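Local coordinates for protein histidine kinase (Methanosarcina mazei, PDB 3LI9) that is probably a membrane-bound sensor that passes phosphate from ATP to a protein histidine, this chain being its extracellular double-PDC (Cache) sensor domain, at residues K63-E68 with I73-G78; V104-K109 with I115-V120; K224-D229 with M251-V256. All blocks are in the same frame, centred on the assembly; numbering follows the deposited sequence.

Overall arrangement
The three contacts come in series along the chain, all inside one Cache domain, whose two PDC-type sheets lie along the long helix 13-48. Interactions 1 and 2 belong to the first sheet: strands 74-79 and 105-108 are neighbours in it, so the two contacts touch, with centres about 9 Å apart. Helix 55-67 covers one face there, and the hairpin 105-108/115-118 carries the sheet on. Interaction 3 is in the second sheet, that of strands 190-194, 236-241, 248-256 and 261-268, on the opposite side of the chain's centre; its centre is about 33 Å from that of interaction 1 and about 36 Å from that of interaction 2. They therefore sample both halves of the sensor.

Interaction 1 of 3, residues K63-E68 with I73-G78; sequences KRILNE and IGVYLG
Leu-66 and Val-75 carry this contact, which is held by van der Waals packing, with no hydrogen bond between residues 63-68 and 73-78. The branch that does the work on the strand is CG2 of Val-75. It comes to 3.7 Å from CB of Leu-66, and it also meets CG2 of Ile-65 at 4.0 Å, so one methyl is shared by two successive residues of the helix. The Ile-65 and Val-75 side chains cross at about a right angle. With CG1 of Val-75 anti to the backbone N (chi1 180°), CG2 is left beside that N and presented to the helix.

The second kind of contact is side chain against backbone. CD1 of Leu-66 reaches past Val-75 and lies on the peptide joining Ile-73 to Gly-74, 3.6 Å from the Gly-74 N. A beta bulge sits here, Ile-73 and Gly-74 both facing Asp-170 on the neighbouring strand. The leucine methyl thus covers the strand just where its regular pairing is interrupted.

Within residues 63-68, Arg-64 NE donates to Glu-68 OE2 at 2.8 Å, a salt bridge between residues four apart that uses the anti lone pair and stays close to the guanidinium plane.

Helix and strand run nearly antiparallel, at 157°, with axes 7.8 Å apart. Helix 55-67 lies on one face of the first PDC sheet, where Leu-43 of the long helix 13-48 touches both Ile-65 and Val-75, while strands 105-108 and 162-172 flank strand 74-79.

Interaction 2 of 3, residues V104-K109 with I115-V120; sequences VPYCNK and IIEPLV
Leu-119 lays its CD2 methyl against the root of the Tyr-106 side chain, 3.7 Å from CB, and the two side chains cross at about a right angle. Its other methyl, CD1, turns to Val-104 CB at 4.1 Å, so the leucine fills the angle between these two residues; with CG anti to its own carbonyl carbon (chi1 -72°), both branches can reach across. An alanine here would lose both methyl contacts, and is likely to leave a gap between Val-104 and the base of the tyrosine. Tyr-106 CG is itself anti to the backbone N (chi1 176°), which carries the ring away from the partner strand; Asn-108 CB packs over one face, and the hydroxyl bonds to Asp-170. Close to this tyrosine a buffer molecule is bound, probably from the crystallisation liquor, which may mark a pocket.

On the face bearing Cys-107 and Ile-116, Ile-116 CG1 meets Cys-107 CB at 3.7 Å, while its CG2 reaches back to CB of Pro-105.

The backbones are joined by five hydrogen bonds. Tyr-106 pairs both ways with Glu-117, and Asn-108 both ways with Ile-115; the bond from Glu-117 N to Tyr-106 O is the longest at 3.1 Å, its donor above the carbonyl plane. Beyond Pro-118, which has no N-H to give, Leu-119 N closes on Val-104 O at 2.8 Å.

This antiparallel beta hairpin extends the first PDC sheet. Strand 105-108 lies between strand 115-118 and strand 74-79, and helix 55-67 covers Pro-105 and Cys-107.

Interaction 3 of 3, residues K224-D229 with M251-V256; sequences KNAASD and MFYEPV
The Tyr-253 hydroxyl donates a hydrogen bond to Asp-229, OH to OD2 2.6 Å, a short bond and the one polar link between helix 224-229 and strand 251-256. The oxygen is met on its anti side, with the hydroxyl 21° out of the carboxylate plane; the carboxylate and ring planes stand 48° apart. The aspartate also touches with its aliphatic part, since CB lies 3.5 Å from CE1 of the ring.

From the same side of the ring plane, further along the rim, Ala-226 CB approaches CE2 at 3.6 Å. Ala-226 and Asp-229 are three residues apart on the helix, and so nearly one turn, which lets the ring end lie across both. The small alanine brings the ring close to the helix backbone, with Ala-226 O over one face toward its rim. The same CB methyl meets the selenium of Met-251, a selenomethionine, at 4.2 Å.

What positions the phenol is its own first torsion: CG stands between the backbone N and the carbonyl carbon, sending the ring out from the strand to the helix. The strand beneath is fixed by backbone bonds on both edges, from Met-251 and Tyr-253 to strand 236-241 and from Phe-252 and Glu-254 to strand 261-268.

Helix and strand axes run almost parallel, 14° apart and 9.8 Å from each other. Helix 221-231 packs on one face of the antiparallel sheet of the second PDC unit, while Phe-252, Glu-254 and Val-256 on the opposite face touch the long helix 13-48.

Interaction 1 of 3, residues K63-E68 with I73-G78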
ATOM      1  N   LYS A  63      -7.149  -5.314  18.003  1.00 11.15           N
ATOM      2  CA  LYS A  63      -7.856  -6.549  17.587  1.00 11.78           C
ATOM      3  C   LYS A  63      -9.253  -6.244  17.099  1.00 11.47           C
ATOM      4  O   LYS A  63      -9.694  -6.814  16.072  1.00 11.35           O
ATOM      5  CB  LYS A  63      -7.926  -7.536  18.750  1.00 12.07           C
ATOM      6  CG  LYS A  63      -8.514  -8.900  18.342  1.00 15.03           C
ATOM      7  CD  LYS A  63      -8.436  -9.963  19.455  1.00 21.96           C
ATOM      8  CE  LYS A  63      -7.005 -10.218  19.832  1.00 27.99           C
ATOM      9  NZ  LYS A  63      -6.968 -11.027  21.093  1.00 31.83           N
ATOM     10  N   ARG A  64      -9.919  -5.311  17.787  1.00 10.43           N
ATOM     11  CA  ARG A  64     -11.279  -4.901  17.353  1.00 12.78           C
ATOM     12  C   ARG A  64     -11.212  -4.228  15.972  1.00 12.27           C
ATOM     13  O   ARG A  64     -12.043  -4.485  15.094  1.00 12.22           O
ATOM     14  CB  ARG A  64     -11.957  -4.030  18.429  1.00 11.77           C
ATOM     15  CG  ARG A  64     -13.364  -3.577  18.044  1.00 12.24           C
ATOM     16  CD  ARG A  64     -14.248  -4.860  17.992  1.00 13.25           C
ATOM     17  NE  ARG A  64     -15.709  -4.490  17.864  1.00 12.72           N
ATOM     18  CZ  ARG A  64     -16.475  -4.212  18.939  1.00 14.73           C
ATOM     19  NH1 ARG A  64     -15.984  -4.254  20.135  1.00 17.46           N
ATOM     20  NH2 ARG A  64     -17.776  -3.966  18.767  1.00 17.56           N
ATOM     21  N   ILE A  65     -10.227  -3.330  15.784  1.00 11.42           N
ATOM     22  CA  ILE A  65     -10.150  -2.623  14.504  1.00  9.94           C
ATOM     23  C   ILE A  65      -9.875  -3.675  13.403  1.00 10.90           C
ATOM     24  O   ILE A  65     -10.405  -3.582  12.300  1.00 11.52           O
ATOM     25  CB  ILE A  65      -8.994  -1.588  14.585  1.00 10.82           C
ATOM     26  CG1 ILE A  65      -9.413  -0.437  15.510  1.00 10.62           C
ATOM     27  CG2 ILE A  65      -8.664  -1.019  13.139  1.00 10.63           C
ATOM     28  CD1 ILE A  65      -8.286   0.563  15.771  1.00 12.81           C
ATOM     29  N   LEU A  66      -9.032  -4.681  13.640  1.00 11.61           N
ATOM     30  CA  LEU A  66      -8.794  -5.709  12.620  1.00 10.20           C
ATOM     31  C   LEU A  66     -10.091  -6.470  12.293  1.00 11.46           C
ATOM     32  O   LEU A  66     -10.449  -6.611  11.139  1.00 12.12           O
ATOM     33  CB  LEU A  66      -7.700  -6.676  13.120  1.00 11.74           C
ATOM     34  CG  LEU A  66      -7.504  -7.881  12.189  1.00 11.28           C
ATOM     35  CD1 LEU A  66      -6.880  -7.314  10.879  1.00 14.40           C
ATOM     36  CD2 LEU A  66      -6.514  -8.813  12.862  1.00 13.26           C
ATOM     37  N   ASN A  67     -10.786  -6.861  13.339  1.00 11.02           N
ATOM     38  CA  ASN A  67     -12.034  -7.674  13.181  1.00 12.50           C
ATOM     39  C   ASN A  67     -13.128  -6.909  12.487  1.00 14.73           C
ATOM     40  O   ASN A  67     -13.957  -7.574  11.765  1.00 14.25           O
ATOM     41  CB  ASN A  67     -12.473  -8.273  14.522  1.00 13.85           C
ATOM     42  CG  ASN A  67     -11.591  -9.500  14.881  1.00 17.37           C
ATOM     43  OD1 ASN A  67     -11.112 -10.259  13.964  1.00 24.06           O
ATOM     44  ND2 ASN A  67     -11.409  -9.731  16.163  1.00 20.09           N
ATOM     45  N   GLU A  68     -13.188  -5.588  12.646  1.00 10.42           N
ATOM     46  CA  GLU A  68     -14.254  -4.788  12.046  1.00 13.20           C
ATOM     47  C   GLU A  68     -13.889  -4.318  10.620  1.00 13.11           C
ATOM     48  O   GLU A  68     -14.670  -3.617   9.994  1.00 14.62           O
ATOM     49  CB  GLU A  68     -14.492  -3.526  12.909  1.00 13.22           C
ATOM     50  CG  GLU A  68     -15.113  -3.824  14.324  1.00 15.75           C
ATOM     51  CD  GLU A  68     -16.497  -4.386  14.297  1.00 26.33           C
ATOM     52  OE1 GLU A  68     -17.175  -4.373  13.239  1.00 24.09           O
ATOM     53  OE2 GLU A  68     -16.919  -4.885  15.337  1.00 24.05           O
ATOM     54  N   ILE A  73      -5.423  -7.183   7.064  1.00  9.56           N
ATOM     55  CA  ILE A  73      -4.935  -8.431   7.571  1.00 10.35           C
ATOM     56  C   ILE A  73      -4.068  -8.263   8.854  1.00 11.52           C
ATOM     57  O   ILE A  73      -3.749  -9.230   9.510  1.00 12.36           O
ATOM     58  CB  ILE A  73      -4.142  -9.195   6.459  1.00 11.10           C
ATOM     59  CG1 ILE A  73      -4.003 -10.671   6.806  1.00 13.42           C
ATOM     60  CG2 ILE A  73      -2.734  -8.532   6.212  1.00 12.38           C
ATOM     61  CD1 ILE A  73      -3.638 -11.547   5.524  1.00 17.37           C
ATOM     62  N   GLY A  74      -3.707  -7.030   9.165  1.00 11.00           N
ATOM     63  CA  GLY A  74      -2.944  -6.773  10.345  1.00 11.29           C
ATOM     64  C   GLY A  74      -3.233  -5.357  10.825  1.00  8.76           C
ATOM     65  O   GLY A  74      -3.479  -4.441  10.043  1.00 10.86           O
ATOM     66  N   VAL A  75      -3.161  -5.186  12.130  1.00 10.36           N
ATOM     67  CA  VAL A  75      -3.221  -3.849  12.738  1.00  9.53           C
ATOM     68  C   VAL A  75      -2.193  -3.899  13.878  1.00 10.11           C
ATOM     69  O   VAL A  75      -2.063  -4.893  14.608  1.00 11.70           O
ATOM     70  CB  VAL A  75      -4.619  -3.540  13.374  1.00 10.27           C
ATOM     71  CG1 VAL A  75      -4.675  -2.083  14.037  1.00 11.61           C
ATOM     72  CG2 VAL A  75      -5.722  -3.650  12.325  1.00 10.52           C
ATOM     73  N   TYR A  76      -1.430  -2.801  13.986  1.00 11.35           N
ATOM     74  CA  TYR A  76      -0.308  -2.869  14.917  1.00 11.56           C
ATOM     75  C   TYR A  76       0.059  -1.529  15.516  1.00 11.32           C
ATOM     76  O   TYR A  76      -0.250  -0.463  14.964  1.00 10.72           O
ATOM     77  CB  TYR A  76       0.890  -3.549  14.275  1.00 12.53           C
ATOM     78  CG  TYR A  76       1.322  -2.952  12.933  1.00 12.50           C
ATOM     79  CD1 TYR A  76       2.204  -1.901  12.899  1.00 15.95           C
ATOM     80  CD2 TYR A  76       0.723  -3.386  11.726  1.00 17.08           C
ATOM     81  CE1 TYR A  76       2.611  -1.312  11.664  1.00 18.93           C
ATOM     82  CE2 TYR A  76       1.092  -2.820  10.526  1.00 17.77           C
ATOM     83  CZ  TYR A  76       2.029  -1.801  10.500  1.00 20.47           C
ATOM     84  OH  TYR A  76       2.369  -1.297   9.274  1.00 26.25           O
ATOM     85  N   LEU A  77       0.827  -1.601  16.631  1.00 11.92           N
ATOM     86  CA  LEU A  77       1.394  -0.410  17.233  1.00 10.88           C
ATOM     87  C   LEU A  77       2.881  -0.785  17.483  1.00 11.59           C
ATOM     88  O   LEU A  77       3.204  -1.983  17.756  1.00 12.08           O
ATOM     89  CB  LEU A  77       0.746  -0.197  18.617  1.00 12.47           C
ATOM     90  CG  LEU A  77      -0.749   0.156  18.523  1.00  8.75           C
ATOM     91  CD1 LEU A  77      -1.345   0.093  19.963  1.00 13.23           C
ATOM     92  CD2 LEU A  77      -0.950   1.548  17.932  1.00 12.91           C
ATOM     93  N   GLY A  78       3.787   0.188  17.328  1.00 11.94           N
ATOM     94  CA  GLY A  78       5.188  -0.115  17.674  1.00 12.89           C
ATOM     95  C   GLY A  78       5.717   1.158  18.366  1.00 14.37           C
ATOM     96  O   GLY A  78       5.601   2.221  17.833  1.00 14.90           O
TER

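Interaction 2 of 3, residues V104-K109 with I115-V120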
ATOM      1  N   VAL A 104       5.162  -3.537  21.011  1.00 12.95           N
ATOM      2  CA  VAL A 104       5.243  -3.711  19.554  1.00 14.01           C
ATOM      3  C   VAL A 104       4.229  -4.774  19.060  1.00 12.75           C
ATOM      4  O   VAL A 104       4.582  -5.668  18.277  1.00 12.60           O
ATOM      5  CB  VAL A 104       6.697  -4.051  19.095  1.00 16.39           C
ATOM      6  CG1 VAL A 104       7.621  -2.745  19.177  1.00 15.28           C
ATOM      7  CG2 VAL A 104       7.269  -5.236  19.892  1.00 15.43           C
ATOM      8  N   PRO A 105       2.978  -4.686  19.523  1.00 11.47           N
ATOM      9  CA  PRO A 105       2.028  -5.782  19.183  1.00 12.73           C
ATOM     10  C   PRO A 105       1.597  -5.753  17.693  1.00 12.73           C
ATOM     11  O   PRO A 105       1.155  -4.705  17.192  1.00 14.18           O
ATOM     12  CB  PRO A 105       0.858  -5.546  20.139  1.00 12.73           C
ATOM     13  CG  PRO A 105       0.844  -3.961  20.309  1.00 12.65           C
ATOM     14  CD  PRO A 105       2.355  -3.620  20.337  1.00 11.70           C
ATOM     15  N   TYR A 106       1.681  -6.918  17.034  1.00 13.15           N
ATOM     16  CA  TYR A 106       1.244  -7.053  15.620  1.00 13.59           C
ATOM     17  C   TYR A 106       0.064  -8.013  15.656  1.00 12.77           C
ATOM     18  O   TYR A 106       0.249  -9.235  15.802  1.00 13.35           O
ATOM     19  CB  TYR A 106       2.401  -7.606  14.771  1.00 13.29           C
ATOM     20  CG  TYR A 106       2.018  -7.866  13.327  1.00 15.50           C
ATOM     21  CD1 TYR A 106       1.385  -6.897  12.600  1.00 15.49           C
ATOM     22  CD2 TYR A 106       2.337  -9.076  12.697  1.00 16.57           C
ATOM     23  CE1 TYR A 106       1.044  -7.105  11.206  1.00 15.87           C
ATOM     24  CE2 TYR A 106       2.001  -9.279  11.363  1.00 19.20           C
ATOM     25  CZ  TYR A 106       1.397  -8.267  10.628  1.00 16.79           C
ATOM     26  OH  TYR A 106       1.014  -8.458   9.326  1.00 18.58           O
ATOM     27  N   CYS A 107      -1.152  -7.471  15.603  1.00 12.19           N
ATOM     28  CA  CYS A 107      -2.378  -8.281  15.674  1.00 12.22           C
ATOM     29  C   CYS A 107      -2.747  -8.602  14.229  1.00 11.78           C
ATOM     30  O   CYS A 107      -2.960  -7.695  13.439  1.00 12.43           O
ATOM     31  CB  CYS A 107      -3.447  -7.467  16.390  1.00 11.64           C
ATOM     32  SG  CYS A 107      -4.997  -8.423  16.420  1.00 16.34           S
ATOM     33  N   ASN A 108      -2.748  -9.887  13.884  1.00 12.39           N
ATOM     34  CA  ASN A 108      -2.917 -10.268  12.460  1.00 11.43           C
ATOM     35  C   ASN A 108      -3.623 -11.569  12.250  1.00 13.12           C
ATOM     36  O   ASN A 108      -3.713 -12.390  13.155  1.00 12.93           O
ATOM     37  CB  ASN A 108      -1.531 -10.314  11.772  1.00 13.28           C
ATOM     38  CG  ASN A 108      -0.691 -11.483  12.268  1.00 17.14           C
ATOM     39  OD1 ASN A 108       0.061 -11.399  13.312  1.00 20.92           O
ATOM     40  ND2 ASN A 108      -0.850 -12.588  11.620  1.00 13.38           N
ATOM     41  N   LYS A 109      -4.098 -11.755  11.039  1.00 14.43           N
ATOM     42  CA  LYS A 109      -4.586 -13.071  10.616  1.00 15.76           C
ATOM     43  C   LYS A 109      -3.851 -13.643   9.405  1.00 17.91           C
ATOM     44  O   LYS A 109      -4.461 -14.389   8.583  1.00 18.01           O
ATOM     45  CB  LYS A 109      -6.117 -12.990  10.420  1.00 18.25           C
ATOM     46  CG  LYS A 109      -6.534 -11.987   9.484  1.00 19.50           C
ATOM     47  CD  LYS A 109      -8.116 -11.935   9.348  1.00 27.65           C
ATOM     48  CE  LYS A 109      -8.801 -11.411  10.566  1.00 32.14           C
ATOM     49  NZ  LYS A 109     -10.222 -11.031  10.126  1.00 36.12           N
ATOM     50  N   ILE A 115      -4.033 -13.671  15.781  1.00 14.71           N
ATOM     51  CA  ILE A 115      -3.045 -13.803  16.844  1.00 16.56           C
ATOM     52  C   ILE A 115      -2.327 -12.474  17.078  1.00 16.11           C
ATOM     53  O   ILE A 115      -2.439 -11.557  16.248  1.00 16.19           O
ATOM     54  CB  ILE A 115      -2.007 -14.906  16.606  1.00 17.64           C
ATOM     55  CG1 ILE A 115      -1.100 -14.627  15.481  1.00 21.13           C
ATOM     56  CG2 ILE A 115      -2.726 -16.340  16.540  1.00 20.22           C
ATOM     57  CD1 ILE A 115       0.179 -15.554  15.557  1.00 27.10           C
ATOM     58  N   ILE A 116      -1.646 -12.349  18.242  1.00 15.91           N
ATOM     59  CA  ILE A 116      -0.834 -11.130  18.427  1.00 14.68           C
ATOM     60  C   ILE A 116       0.554 -11.585  18.705  1.00 14.65           C
ATOM     61  O   ILE A 116       0.762 -12.392  19.630  1.00 15.67           O
ATOM     62  CB  ILE A 116      -1.338 -10.214  19.582  1.00 13.01           C
ATOM     63  CG1 ILE A 116      -2.782  -9.777  19.262  1.00 14.46           C
ATOM     64  CG2 ILE A 116      -0.329  -9.064  19.717  1.00 15.63           C
ATOM     65  CD1 ILE A 116      -3.420  -8.880  20.329  1.00 18.81           C
ATOM     66  N   GLU A 117       1.493 -11.117  17.903  1.00 14.10           N
ATOM     67  CA  GLU A 117       2.933 -11.469  18.079  1.00 16.07           C
ATOM     68  C   GLU A 117       3.719 -10.177  17.985  1.00 14.36           C
ATOM     69  O   GLU A 117       3.222  -9.215  17.440  1.00 14.83           O
ATOM     70  CB  GLU A 117       3.405 -12.476  17.000  1.00 19.67           C
ATOM     71  CG  GLU A 117       3.129 -12.121  15.564  1.00 25.90           C
ATOM     72  CD  GLU A 117       3.005 -13.432  14.691  1.00 31.36           C
ATOM     73  OE1 GLU A 117       2.245 -13.355  13.700  1.00 27.28           O
ATOM     74  OE2 GLU A 117       3.631 -14.547  15.021  1.00 33.45           O
ATOM     75  N   PRO A 118       4.970 -10.127  18.467  1.00 15.29           N
ATOM     76  CA  PRO A 118       5.700  -8.842  18.257  1.00 14.44           C
ATOM     77  C   PRO A 118       6.062  -8.522  16.778  1.00 14.93           C
ATOM     78  O   PRO A 118       6.354  -9.437  15.994  1.00 16.16           O
ATOM     79  CB  PRO A 118       7.032  -9.071  19.033  1.00 15.24           C
ATOM     80  CG  PRO A 118       7.178 -10.610  19.215  1.00 18.00           C
ATOM     81  CD  PRO A 118       5.780 -11.223  19.065  1.00 16.60           C
ATOM     82  N   LEU A 119       6.075  -7.254  16.449  1.00 13.89           N
ATOM     83  CA  LEU A 119       6.612  -6.766  15.191  1.00 15.51           C
ATOM     84  C   LEU A 119       8.105  -7.170  15.198  1.00 17.14           C
ATOM     85  O   LEU A 119       8.695  -7.333  16.279  1.00 16.94           O
ATOM     86  CB  LEU A 119       6.593  -5.239  15.172  1.00 15.52           C
ATOM     87  CG  LEU A 119       5.159  -4.676  15.022  1.00 13.94           C
ATOM     88  CD1 LEU A 119       5.223  -3.165  15.375  1.00 15.51           C
ATOM     89  CD2 LEU A 119       4.662  -4.894  13.531  1.00 16.38           C
ATOM     90  N   VAL A 120       8.655  -7.291  13.987  1.00 21.06           N
ATOM     91  CA  VAL A 120      10.110  -7.607  13.803  1.00 25.55           C
ATOM     92  C   VAL A 120      10.681  -6.504  12.907  1.00 25.46           C
ATOM     93  O   VAL A 120       9.939  -5.851  12.101  1.00 25.57           O
ATOM     94  CB  VAL A 120      10.377  -9.087  13.278  1.00 26.81           C
ATOM     95  CG1 VAL A 120      11.842  -9.345  13.205  1.00 31.99           C
ATOM     96  CG2 VAL A 120       9.879 -10.101  14.268  1.00 26.70           C
TER

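Interaction 3 of 3, residues K224-D229 with M251-V256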
ATOM      1  N   LYS A 224       9.672   3.106 -20.056  1.00 21.80           N
ATOM      2  CA  LYS A 224      10.541   3.798 -19.112  1.00 22.48           C
ATOM      3  C   LYS A 224      10.122   5.276 -18.820  1.00 21.75           C
ATOM      4  O   LYS A 224      10.240   5.753 -17.669  1.00 22.97           O
ATOM      5  CB  LYS A 224      12.004   3.765 -19.620  1.00 23.13           C
ATOM      6  CG  LYS A 224      12.616   2.392 -19.448  1.00 26.21           C
ATOM      7  CD  LYS A 224      14.102   2.421 -19.957  1.00 31.94           C
ATOM      8  CE  LYS A 224      14.485   1.084 -20.457  1.00 34.55           C
ATOM      9  NZ  LYS A 224      14.361   0.181 -19.276  1.00 36.52           N
ATOM     10  N   ASN A 225       9.699   5.992 -19.846  1.00 21.79           N
ATOM     11  CA  ASN A 225       9.170   7.395 -19.697  1.00 20.96           C
ATOM     12  C   ASN A 225       7.869   7.451 -18.861  1.00 20.90           C
ATOM     13  O   ASN A 225       7.735   8.302 -17.954  1.00 21.96           O
ATOM     14  CB  ASN A 225       8.963   8.074 -21.030  1.00 22.80           C
ATOM     15  CG  ASN A 225      10.303   8.317 -21.743  1.00 22.51           C
ATOM     16  OD1 ASN A 225      11.358   8.348 -21.083  1.00 24.50           O
ATOM     17  ND2 ASN A 225      10.256   8.476 -23.031  1.00 24.51           N
ATOM     18  N   ALA A 226       7.014   6.465 -19.095  1.00 18.33           N
ATOM     19  CA  ALA A 226       5.753   6.365 -18.308  1.00 18.77           C
ATOM     20  C   ALA A 226       6.150   6.134 -16.866  1.00 17.66           C
ATOM     21  O   ALA A 226       5.572   6.734 -15.978  1.00 16.58           O
ATOM     22  CB  ALA A 226       4.792   5.244 -18.875  1.00 16.46           C
ATOM     23  N   ALA A 227       7.097   5.236 -16.632  1.00 17.18           N
ATOM     24  CA  ALA A 227       7.422   4.850 -15.293  1.00 17.43           C
ATOM     25  C   ALA A 227       8.012   6.050 -14.544  1.00 18.66           C
ATOM     26  O   ALA A 227       7.716   6.297 -13.371  1.00 17.31           O
ATOM     27  CB  ALA A 227       8.335   3.616 -15.264  1.00 18.40           C
ATOM     28  N   SER A 228       8.773   6.887 -15.272  1.00 19.71           N
ATOM     29  CA  SER A 228       9.306   8.107 -14.610  1.00 21.07           C
ATOM     30  C   SER A 228       8.189   9.061 -14.204  1.00 19.47           C
ATOM     31  O   SER A 228       8.249   9.625 -13.114  1.00 20.78           O
ATOM     32  CB  SER A 228      10.231   8.904 -15.562  1.00 23.98           C
ATOM     33  OG  SER A 228      11.388   8.151 -15.786  1.00 32.34           O
ATOM     34  N   ASP A 229       7.215   9.240 -15.078  1.00 18.05           N
ATOM     35  CA  ASP A 229       6.008  10.070 -14.794  1.00 18.37           C
ATOM     36  C   ASP A 229       5.216   9.523 -13.606  1.00 18.29           C
ATOM     37  O   ASP A 229       4.846  10.263 -12.693  1.00 17.68           O
ATOM     38  CB  ASP A 229       5.099  10.101 -15.978  1.00 18.79           C
ATOM     39  CG  ASP A 229       5.608  11.093 -17.101  1.00 23.52           C
ATOM     40  OD1 ASP A 229       6.660  11.726 -16.875  1.00 25.96           O
ATOM     41  OD2 ASP A 229       4.906  11.209 -18.115  1.00 27.62           O
HETATM   42  N   MSE A 251      -0.665   3.539 -23.838  1.00 18.93           N
HETATM   43  CA  MSE A 251      -0.817   3.234 -22.400  1.00 18.25           C
HETATM   44  C   MSE A 251      -1.201   4.587 -21.784  1.00 17.28           C
HETATM   45  O   MSE A 251      -0.366   5.538 -21.787  1.00 17.76           O
HETATM   46  CB  MSE A 251       0.502   2.641 -21.942  1.00 21.04           C
HETATM   47  CG  MSE A 251       0.928   2.909 -20.573  1.00 26.95           C
HETATM   48 SE   MSE A 251       2.560   1.885 -20.187  1.00 38.02          SE
HETATM   49  CE  MSE A 251       2.192   0.437 -21.248  1.00 15.50           C
ATOM     50  N   PHE A 252      -2.399   4.632 -21.179  1.00 16.30           N
ATOM     51  CA  PHE A 252      -2.870   5.791 -20.456  1.00 16.29           C
ATOM     52  C   PHE A 252      -2.647   5.544 -18.961  1.00 17.40           C
ATOM     53  O   PHE A 252      -3.013   4.449 -18.468  1.00 19.74           O
ATOM     54  CB  PHE A 252      -4.319   6.018 -20.649  1.00 15.92           C
ATOM     55  CG  PHE A 252      -4.724   6.290 -22.080  1.00 16.65           C
ATOM     56  CD1 PHE A 252      -4.860   7.609 -22.503  1.00 17.07           C
ATOM     57  CD2 PHE A 252      -5.035   5.226 -22.915  1.00 17.92           C
ATOM     58  CE1 PHE A 252      -5.286   7.851 -23.871  1.00 18.12           C
ATOM     59  CE2 PHE A 252      -5.481   5.445 -24.233  1.00 22.05           C
ATOM     60  CZ  PHE A 252      -5.571   6.747 -24.694  1.00 19.16           C
ATOM     61  N   TYR A 253      -1.953   6.450 -18.298  1.00 15.78           N
ATOM     62  CA  TYR A 253      -1.685   6.185 -16.866  1.00 14.85           C
ATOM     63  C   TYR A 253      -2.165   7.405 -16.080  1.00 16.51           C
ATOM     64  O   TYR A 253      -1.939   8.570 -16.480  1.00 14.92           O
ATOM     65  CB  TYR A 253      -0.239   5.881 -16.570  1.00 15.73           C
ATOM     66  CG  TYR A 253       0.756   6.846 -17.231  1.00 14.36           C
ATOM     67  CD1 TYR A 253       1.210   7.973 -16.567  1.00 15.90           C
ATOM     68  CD2 TYR A 253       1.133   6.638 -18.577  1.00 17.16           C
ATOM     69  CE1 TYR A 253       2.118   8.860 -17.207  1.00 20.02           C
ATOM     70  CE2 TYR A 253       2.001   7.532 -19.221  1.00 16.73           C
ATOM     71  CZ  TYR A 253       2.484   8.595 -18.567  1.00 19.65           C
ATOM     72  OH  TYR A 253       3.335   9.456 -19.290  1.00 20.67           O
ATOM     73  N   GLU A 254      -2.811   7.153 -14.929  1.00 13.33           N
ATOM     74  CA  GLU A 254      -3.332   8.286 -14.114  1.00 14.41           C
ATOM     75  C   GLU A 254      -3.051   7.962 -12.668  1.00 14.04           C
ATOM     76  O   GLU A 254      -3.182   6.821 -12.218  1.00 13.41           O
ATOM     77  CB  GLU A 254      -4.839   8.479 -14.322  1.00 13.56           C
ATOM     78  CG  GLU A 254      -5.202   9.088 -15.690  1.00 13.71           C
ATOM     79  CD  GLU A 254      -4.738  10.516 -15.796  1.00 20.34           C
ATOM     80  OE1 GLU A 254      -4.439  11.185 -14.802  1.00 19.29           O
ATOM     81  OE2 GLU A 254      -4.666  10.963 -16.950  1.00 20.00           O
ATOM     82  N   PRO A 255      -2.558   8.960 -11.902  1.00 13.98           N
ATOM     83  CA  PRO A 255      -2.109   8.704 -10.555  1.00 13.15           C
ATOM     84  C   PRO A 255      -3.213   8.413  -9.570  1.00 12.51           C
ATOM     85  O   PRO A 255      -4.300   8.998  -9.640  1.00 14.13           O
ATOM     86  CB  PRO A 255      -1.387  10.002 -10.162  1.00 15.35           C
ATOM     87  CG  PRO A 255      -1.983  11.040 -11.039  1.00 15.27           C
ATOM     88  CD  PRO A 255      -2.274  10.349 -12.357  1.00 14.24           C
ATOM     89  N   VAL A 256      -2.843   7.539  -8.645  1.00 13.11           N
ATOM     90  CA  VAL A 256      -3.686   7.226  -7.469  1.00 14.53           C
ATOM     91  C   VAL A 256      -3.156   8.067  -6.366  1.00 15.28           C
ATOM     92  O   VAL A 256      -2.063   7.840  -5.944  1.00 16.23           O
ATOM     93  CB  VAL A 256      -3.520   5.710  -7.180  1.00 12.79           C
ATOM     94  CG1 VAL A 256      -4.204   5.329  -5.850  1.00 17.27           C
ATOM     95  CG2 VAL A 256      -4.204   4.935  -8.330  1.00 15.53           C
TER